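Local coordinates for protein putative mandelate racemase (Bordetella bronchiseptica, PDB 3OZY) that is of unknown function but belongs to the enolase superfamily, binds magnesium and probably acts on an acid sugar or a similar carboxylate, at residues A[202-207]-A[230-235]; A[272-277]-A[297-302]. All coordinates share one frame; numbering follows the deposited sequence. Where two conformers were deposited one is given.

Contact 1. Residues A[202-207]-A[230-235]; sequences ANQSLG and LSIDDI. With ACY (acetic acid), chain I.
Two loops after neighbouring barrel strands meet here: 202-207 follows strand 197-201, and the loop 230-235 follows strand 225-227. The tight part is the side chain of Gln204. Its CG lies anti to its carbonyl carbon (chi1 -48°), and the chain runs extended along Leu230 O to the backbone N of Ile232. Gln204 OE1 accepts a nearly straight hydrogen bond of 3.0 Å from Ile232 N. The donor sits above the carbonyl plane. Ile232 packs round the same amide, its CD1 3.2 Å from Gln204 OE1 and its CG2 3.4 Å from Gln204 CD. Nearer the backbone, Gln204 CA makes a CH...O contact of 3.5 Å with Leu230 O. Leu230 CD2 touches Leu206 O at 3.3 Å.

The other side is looser and wet. Leu206 O and Ser231 N do not bond directly, and a water bridges them, donating to the carbonyl and accepting from the amide. Within the loops, Ala202 O takes both Ser205 N and Ser205 OG, and Ser231 OG forms an ST turn with Asp233 N. Asn203 ND2 bonds weakly to O of an acetic acid, probably from the crystallisation liquor. Arg95 of the second subunit packs on Gln204 and its His99 on Ile232. Ile232 N and two Ile232 methyls thus probably fix the rotation of the Gln204 amide, beyond the magnesium ligands Asp201 and Glu227, while the water may leave the other side adjustable.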
ATOM      1  N   ALA A 202      17.670 -11.531   3.004  1.00  6.64           N
ATOM      2  CA  ALA A 202      18.214 -10.776   1.879  1.00  6.76           C
ATOM      3  C   ALA A 202      17.533  -9.424   1.658  1.00  5.97           C
ATOM      4  O   ALA A 202      17.934  -8.692   0.767  1.00  7.18           O
ATOM      5  CB  ALA A 202      18.154 -11.605   0.593  1.00  7.76           C
ATOM      6  N   ASN A 203      16.508  -9.092   2.441  1.00  6.99           N
ATOM      7  CA  ASN A 203      15.825  -7.805   2.272  1.00  6.20           C
ATOM      8  C   ASN A 203      15.454  -7.503   0.813  1.00  6.73           C
ATOM      9  O   ASN A 203      15.597  -6.367   0.346  1.00  6.91           O
ATOM     10  CB  ASN A 203      16.658  -6.653   2.850  1.00  7.63           C
ATOM     11  CG  ASN A 203      16.629  -6.620   4.356  1.00  8.18           C
ATOM     12  OD1 ASN A 203      17.505  -7.184   5.020  1.00  8.63           O
ATOM     13  ND2 ASN A 203      15.623  -5.955   4.912  1.00 10.30           N
ATOM     14  N   GLN A 204      14.962  -8.523   0.109  1.00  6.05           N
ATOM     15  CA  GLN A 204      14.476  -8.376  -1.270  1.00  6.15           C
ATOM     16  C   GLN A 204      15.566  -8.031  -2.275  1.00  8.62           C
ATOM     17  O   GLN A 204      15.273  -7.499  -3.350  1.00  9.22           O
ATOM     18  CB  GLN A 204      13.371  -7.310  -1.372  1.00  7.04           C
ATOM     19  CG  GLN A 204      12.250  -7.409  -0.358  1.00  6.96           C
ATOM     20  CD  GLN A 204      11.168  -6.360  -0.620  1.00  7.52           C
ATOM     21  OE1 GLN A 204      10.578  -6.315  -1.704  1.00  7.58           O
ATOM     22  NE2 GLN A 204      10.909  -5.508   0.369  1.00  7.66           N
ATOM     23  N   SER A 205      16.818  -8.342  -1.944  1.00  8.57           N
ATOM     24  CA  SER A 205      17.961  -7.851  -2.719  1.00  8.72           C
ATOM     25  C   SER A 205      18.371  -8.687  -3.911  1.00  9.28           C
ATOM     26  O   SER A 205      19.203  -8.246  -4.705  1.00 12.60           O
ATOM     27  CB  SER A 205      19.193  -7.721  -1.820  1.00 12.96           C
ATOM     28  OG  SER A 205      18.995  -6.723  -0.847  1.00 17.60           O
ATOM     29  N   LEU A 206      17.847  -9.898  -4.025  1.00  7.76           N
ATOM     30  CA  LEU A 206      18.309 -10.807  -5.066  1.00  8.42           C
ATOM     31  C   LEU A 206      17.273 -11.010  -6.149  1.00  8.54           C
ATOM     32  O   LEU A 206      16.066 -10.912  -5.892  1.00  8.74           O
ATOM     33  CB  LEU A 206      18.639 -12.173  -4.463  1.00  8.34           C
ATOM     34  CG  LEU A 206      19.692 -12.154  -3.360  1.00  8.33           C
ATOM     35  CD1 LEU A 206      19.740 -13.509  -2.659  1.00 10.97           C
ATOM     36  CD2 LEU A 206      21.065 -11.785  -3.922  1.00 11.39           C
ATOM     37  N   GLY A 207      17.749 -11.311  -7.352  1.00  7.65           N
ATOM     38  CA  GLY A 207      16.901 -11.843  -8.401  1.00  7.87           C
ATOM     39  C   GLY A 207      16.784 -13.356  -8.284  1.00  7.00           C
ATOM     40  O   GLY A 207      17.457 -13.978  -7.460  1.00  7.68           O
ATOM     41  N   LEU A 230      13.569 -12.462  -2.400  1.00  6.59           N
ATOM     42  CA  LEU A 230      13.241 -11.732  -3.624  1.00  5.92           C
ATOM     43  C   LEU A 230      12.340 -10.561  -3.292  1.00  5.63           C
ATOM     44  O   LEU A 230      11.817 -10.455  -2.184  1.00  6.53           O
ATOM     45  CB  LEU A 230      12.471 -12.639  -4.594  1.00  6.32           C
ATOM     46  CG  LEU A 230      13.127 -13.976  -4.942  1.00  6.24           C
ATOM     47  CD1 LEU A 230      12.134 -14.878  -5.659  1.00  9.06           C
ATOM     48  CD2 LEU A 230      14.369 -13.768  -5.798  1.00  8.68           C
ATOM     49  N   SER A 231      12.134  -9.694  -4.274  1.00  7.06           N
ATOM     50  CA  SER A 231      11.061  -8.718  -4.204  1.00  6.16           C
ATOM     51  C   SER A 231       9.781  -9.376  -3.708  1.00  6.46           C
ATOM     52  O   SER A 231       9.388 -10.442  -4.204  1.00  6.86           O
ATOM     53  CB  SER A 231      10.800  -8.161  -5.600  1.00  7.82           C
ATOM     54  OG  SER A 231       9.582  -7.426  -5.610  1.00  8.90           O
ATOM     55  N   ILE A 232       9.105  -8.734  -2.757  0.52  6.44           N
ATOM     56  CA  ILE A 232       7.826  -9.260  -2.284  0.52  6.75           C
ATOM     57  C   ILE A 232       6.755  -9.229  -3.368  0.52  7.07           C
ATOM     58  O   ILE A 232       5.696  -9.823  -3.201  0.52  6.60           O
ATOM     59  CB  ILE A 232       7.288  -8.528  -1.020  0.52  6.02           C
ATOM     60  CG1 ILE A 232       6.498  -7.260  -1.381  0.52  6.84           C
ATOM     61  CG2 ILE A 232       8.418  -8.245  -0.035  0.52  6.78           C
ATOM     62  CD1 ILE A 232       7.352  -6.120  -1.868  0.52  7.05           C
ATOM     63  N   ASP A 233       7.040  -8.545  -4.473  1.00  5.57           N
ATOM     64  CA  ASP A 233       6.114  -8.489  -5.592  1.00  7.39           C
ATOM     65  C   ASP A 233       6.209  -9.689  -6.522  1.00  8.35           C
ATOM     66  O   ASP A 233       5.354  -9.854  -7.403  1.00  7.59           O
ATOM     67  CB  ASP A 233       6.333  -7.198  -6.373  1.00  7.75           C
ATOM     68  CG  ASP A 233       5.877  -5.978  -5.601  1.00  6.84           C
ATOM     69  OD1 ASP A 233       4.789  -6.052  -4.996  1.00  8.14           O
ATOM     70  OD2 ASP A 233       6.603  -4.966  -5.583  1.00  8.69           O
ATOM     71  N   ASP A 234       7.241 -10.517  -6.350  1.00  7.22           N
ATOM     72  CA  ASP A 234       7.459 -11.665  -7.225  1.00  7.06           C
ATOM     73  C   ASP A 234       7.020 -12.958  -6.529  1.00  5.52           C
ATOM     74  O   ASP A 234       7.848 -13.716  -6.004  1.00  6.18           O
ATOM     75  CB  ASP A 234       8.935 -11.740  -7.621  1.00  7.03           C
ATOM     76  CG  ASP A 234       9.217 -12.870  -8.572  1.00  6.52           C
ATOM     77  OD1 ASP A 234       8.244 -13.497  -9.053  1.00  7.47           O
ATOM     78  OD2 ASP A 234      10.409 -13.130  -8.850  1.00  7.53           O
ATOM     79  N   ILE A 235       5.714 -13.210  -6.503  1.00  6.32           N
ATOM     80  CA  ILE A 235       5.204 -14.406  -5.840  1.00  7.37           C
ATOM     81  C   ILE A 235       5.723 -15.691  -6.496  1.00  7.20           C
ATOM     82  O   ILE A 235       6.146 -16.634  -5.810  1.00  7.34           O
ATOM     83  CB  ILE A 235       3.662 -14.402  -5.786  1.00  6.47           C
ATOM     84  CG1 ILE A 235       3.179 -13.187  -4.982  1.00  8.22           C
ATOM     85  CG2 ILE A 235       3.155 -15.680  -5.142  1.00 10.34           C
ATOM     86  CD1 ILE A 235       1.659 -13.044  -4.899  1.00  8.91           C
TER
HETATM   87  C   ACY I 396      16.452  -4.115   8.490  1.00 11.67           C
HETATM   88  O   ACY I 396      16.901  -4.880   7.619  1.00 12.37           O
HETATM   89  OXT ACY I 396      16.949  -4.004   9.631  1.00 13.89           O
HETATM   90  CH3 ACY I 396      15.261  -3.261   8.168  1.00 18.45           C
HETATM   91  O   HOH W   1      13.617 -10.032  -6.743  1.00  9.04           O

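Contact 2. Residues A[272-277]-A[297-302]; sequences DVLQAD and AHLAWN
Strands 273-274 and 300-301 run parallel, with Val273 beside Ala300 and Leu274 beside Trp301, and three backbone bonds join them: Ala300 N to Asp272 O, Leu274 N to Ala300 O (2.8 Å) and Asn302 N to Leu274 O. Trp301 adds a fourth bond from its side chain. Its CG is anti to the backbone N (chi1 173°), and its NE1 bonds Ala276 O at 2.8 Å. Ala276 O lies near the plane of the indole ring, and NE1 approaches it on a lone pair. Trp301 CD1 also lies 3.3 Å from Leu274 O. Leu274 and Trp301 share one face of the sheet. Beside it Leu274 CD1 meets Leu299 CB at 4.1 Å, the two side chains crossing at about a right angle.

On the face of Val273 and Ala300, Val273 CG1 packs against Asn302 OD1 at 3.4 Å, while Asn302 ND2 is bonded to Pro325 O. Gln275 CG lies 3.3 Å from Asn302 O, and Gln275 NE2 bonds the magnesium ligand Glu227. The contact closes one beta-alpha-beta unit of the TIM-type barrel. Its helix 284-296 covers Leu274, Ala276 and Trp301, helix 258-267 covers Leu274 and Leu299, and strand 249-252 pairs with 273-274 on its other edge.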
ATOM      1  N   ASP A 272       6.752 -20.825   3.089  1.00  6.56           N
ATOM      2  CA  ASP A 272       6.842 -21.768   4.206  1.00  6.17           C
ATOM      3  C   ASP A 272       6.562 -21.095   5.544  1.00  6.38           C
ATOM      4  O   ASP A 272       5.929 -21.678   6.426  1.00  7.29           O
ATOM      5  CB  ASP A 272       8.227 -22.417   4.262  1.00  6.22           C
ATOM      6  CG  ASP A 272       8.496 -23.317   3.082  1.00  6.79           C
ATOM      7  OD1 ASP A 272       7.712 -24.265   2.849  1.00  9.16           O
ATOM      8  OD2 ASP A 272       9.498 -23.057   2.390  1.00  6.90           O
ATOM      9  N   VAL A 273       7.079 -19.877   5.700  1.00  5.91           N
ATOM     10  CA  VAL A 273       6.975 -19.138   6.953  1.00  5.05           C
ATOM     11  C   VAL A 273       6.385 -17.764   6.666  1.00  5.97           C
ATOM     12  O   VAL A 273       6.990 -16.952   5.957  1.00  6.61           O
ATOM     13  CB  VAL A 273       8.350 -18.984   7.629  1.00  6.37           C
ATOM     14  CG1 VAL A 273       8.260 -18.051   8.831  1.00  7.87           C
ATOM     15  CG2 VAL A 273       8.915 -20.346   8.031  1.00  7.48           C
ATOM     16  N   LEU A 274       5.190 -17.530   7.207  1.00  5.64           N
ATOM     17  CA  LEU A 274       4.529 -16.235   7.096  1.00  5.54           C
ATOM     18  C   LEU A 274       5.061 -15.348   8.207  1.00  6.07           C
ATOM     19  O   LEU A 274       5.044 -15.745   9.368  1.00  6.91           O
ATOM     20  CB  LEU A 274       3.016 -16.391   7.236  1.00  6.87           C
ATOM     21  CG  LEU A 274       2.241 -17.087   6.115  1.00  6.13           C
ATOM     22  CD1 LEU A 274       2.574 -18.583   6.024  1.00  7.08           C
ATOM     23  CD2 LEU A 274       0.760 -16.881   6.364  1.00  7.52           C
ATOM     24  N   GLN A 275       5.511 -14.145   7.860  1.00  5.79           N
ATOM     25  CA  GLN A 275       6.151 -13.285   8.855  1.00  6.08           C
ATOM     26  C   GLN A 275       5.362 -12.017   9.164  1.00  6.37           C
ATOM     27  O   GLN A 275       5.913 -11.023   9.637  1.00  7.06           O
ATOM     28  CB  GLN A 275       7.580 -12.963   8.437  1.00  6.53           C
ATOM     29  CG  GLN A 275       8.447 -14.203   8.272  1.00  6.32           C
ATOM     30  CD  GLN A 275       9.864 -13.835   7.938  1.00  6.54           C
ATOM     31  OE1 GLN A 275      10.135 -13.268   6.877  1.00  6.60           O
ATOM     32  NE2 GLN A 275      10.785 -14.141   8.845  1.00  7.16           N
ATOM     33  N   ALA A 276       4.054 -12.074   8.932  1.00  7.04           N
ATOM     34  CA  ALA A 276       3.169 -10.958   9.269  1.00  6.59           C
ATOM     35  C   ALA A 276       3.428 -10.460  10.692  1.00  6.03           C
ATOM     36  O   ALA A 276       3.381 -11.233  11.647  1.00  7.79           O
ATOM     37  CB  ALA A 276       1.719 -11.376   9.124  1.00  7.87           C
ATOM     38  N   ASP A 277       3.684  -9.162  10.806  1.00  6.03           N
ATOM     39  CA  ASP A 277       3.996  -8.490  12.062  1.00  6.89           C
ATOM     40  C   ASP A 277       2.701  -7.853  12.565  1.00  6.28           C
ATOM     41  O   ASP A 277       2.039  -7.118  11.827  1.00  6.53           O
ATOM     42  CB  ASP A 277       5.060  -7.421  11.740  1.00  6.29           C
ATOM     43  CG  ASP A 277       5.552  -6.630  12.949  1.00  6.50           C
ATOM     44  OD1 ASP A 277       4.848  -6.506  13.967  1.00  6.25           O
ATOM     45  OD2 ASP A 277       6.671  -6.065  12.844  1.00  7.65           O
ATOM     46  N   ALA A 297      -2.993 -24.271   6.647  1.00  8.08           N
ATOM     47  CA  ALA A 297      -2.279 -24.692   5.445  1.00  8.47           C
ATOM     48  C   ALA A 297      -1.043 -25.530   5.743  1.00  8.15           C
ATOM     49  O   ALA A 297      -0.278 -25.849   4.826  1.00  9.97           O
ATOM     50  CB  ALA A 297      -1.891 -23.460   4.623  1.00 11.60           C
ATOM     51  N   HIS A 298      -0.834 -25.872   7.015  1.00  7.53           N
ATOM     52  CA  HIS A 298       0.320 -26.671   7.441  1.00  7.12           C
ATOM     53  C   HIS A 298       1.629 -25.919   7.222  1.00  8.43           C
ATOM     54  O   HIS A 298       2.665 -26.521   6.926  1.00  8.87           O
ATOM     55  CB  HIS A 298       0.324 -28.045   6.759  1.00  8.36           C
ATOM     56  CG  HIS A 298      -0.942 -28.800   6.979  1.00  9.07           C
ATOM     57  ND1 HIS A 298      -1.149 -29.572   8.100  1.00 12.18           N
ATOM     58  CD2 HIS A 298      -2.093 -28.845   6.269  1.00 11.31           C
ATOM     59  CE1 HIS A 298      -2.360 -30.097   8.049  1.00 11.74           C
ATOM     60  NE2 HIS A 298      -2.957 -29.661   6.955  1.00 11.57           N
ATOM     61  N   LEU A 299       1.550 -24.599   7.388  1.00  7.13           N
ATOM     62  CA  LEU A 299       2.697 -23.705   7.298  1.00  8.18           C
ATOM     63  C   LEU A 299       2.924 -23.052   8.659  1.00  7.73           C
ATOM     64  O   LEU A 299       2.148 -23.255   9.588  1.00 10.32           O
ATOM     65  CB  LEU A 299       2.438 -22.638   6.230  1.00  7.83           C
ATOM     66  CG  LEU A 299       2.079 -23.187   4.845  1.00  6.62           C
ATOM     67  CD1 LEU A 299       1.694 -22.037   3.919  1.00  8.86           C
ATOM     68  CD2 LEU A 299       3.204 -24.012   4.252  1.00  8.19           C
ATOM     69  N   ALA A 300       3.977 -22.250   8.771  1.00  7.38           N
ATOM     70  CA  ALA A 300       4.331 -21.634  10.040  1.00  7.51           C
ATOM     71  C   ALA A 300       4.085 -20.133   9.997  1.00  7.33           C
ATOM     72  O   ALA A 300       4.188 -19.516   8.938  1.00  7.77           O
ATOM     73  CB  ALA A 300       5.804 -21.912  10.360  1.00  8.97           C
ATOM     74  N   TRP A 301       3.744 -19.558  11.150  1.00  7.03           N
ATOM     75  CA  TRP A 301       3.748 -18.107  11.341  1.00  7.10           C
ATOM     76  C   TRP A 301       4.804 -17.782  12.386  1.00  6.72           C
ATOM     77  O   TRP A 301       4.725 -18.265  13.516  1.00  7.55           O
ATOM     78  CB  TRP A 301       2.383 -17.592  11.801  1.00  6.54           C
ATOM     79  CG  TRP A 301       2.388 -16.138  12.178  1.00  6.50           C
ATOM     80  CD1 TRP A 301       2.518 -15.067  11.332  1.00  6.68           C
ATOM     81  CD2 TRP A 301       2.267 -15.591  13.499  1.00  6.29           C
ATOM     82  NE1 TRP A 301       2.479 -13.887  12.050  1.00  6.36           N
ATOM     83  CE2 TRP A 301       2.324 -14.185  13.379  1.00  7.46           C
ATOM     84  CE3 TRP A 301       2.115 -16.151  14.768  1.00  8.11           C
ATOM     85  CZ2 TRP A 301       2.242 -13.338  14.482  1.00  7.60           C
ATOM     86  CZ3 TRP A 301       2.032 -15.306  15.860  1.00  8.52           C
ATOM     87  CH2 TRP A 301       2.092 -13.917  15.708  1.00  8.21           C
ATOM     88  N   ASN A 302       5.800 -16.994  11.979  1.00  6.18           N
ATOM     89  CA  ASN A 302       6.878 -16.517  12.850  1.00  5.06           C
ATOM     90  C   ASN A 302       7.023 -15.044  12.494  1.00  6.13           C
ATOM     91  O   ASN A 302       7.602 -14.711  11.460  1.00  6.58           O
ATOM     92  CB  ASN A 302       8.195 -17.252  12.562  1.00  6.05           C
ATOM     93  CG  ASN A 302       8.114 -18.739  12.830  1.00  6.65           C
ATOM     94  OD1 ASN A 302       8.084 -19.550  11.907  1.00 10.48           O
ATOM     95  ND2 ASN A 302       8.083 -19.105  14.099  1.00  8.83           N
TER

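Both contacts belong to the same barrel domain, their centres about 17 Å apart. They share no strand or loop and do not touch, but side chains of both pack on helix 258-267. Contact 2 is buried and joins two adjacent strands, so regular backbone bonds carry it. Contact 1 is only partly buried and joins two loops beyond the strands. It depends on a glutamine side chain and a water, and the second subunit reaches it. Contact 2 has no such neighbour. The magnesium site of Asp201, Glu227 and Glu254 relates them: Asp201 and Glu227 end the strands that lead into the loops of contact 1, and Gln275 of contact 2 holds Glu227.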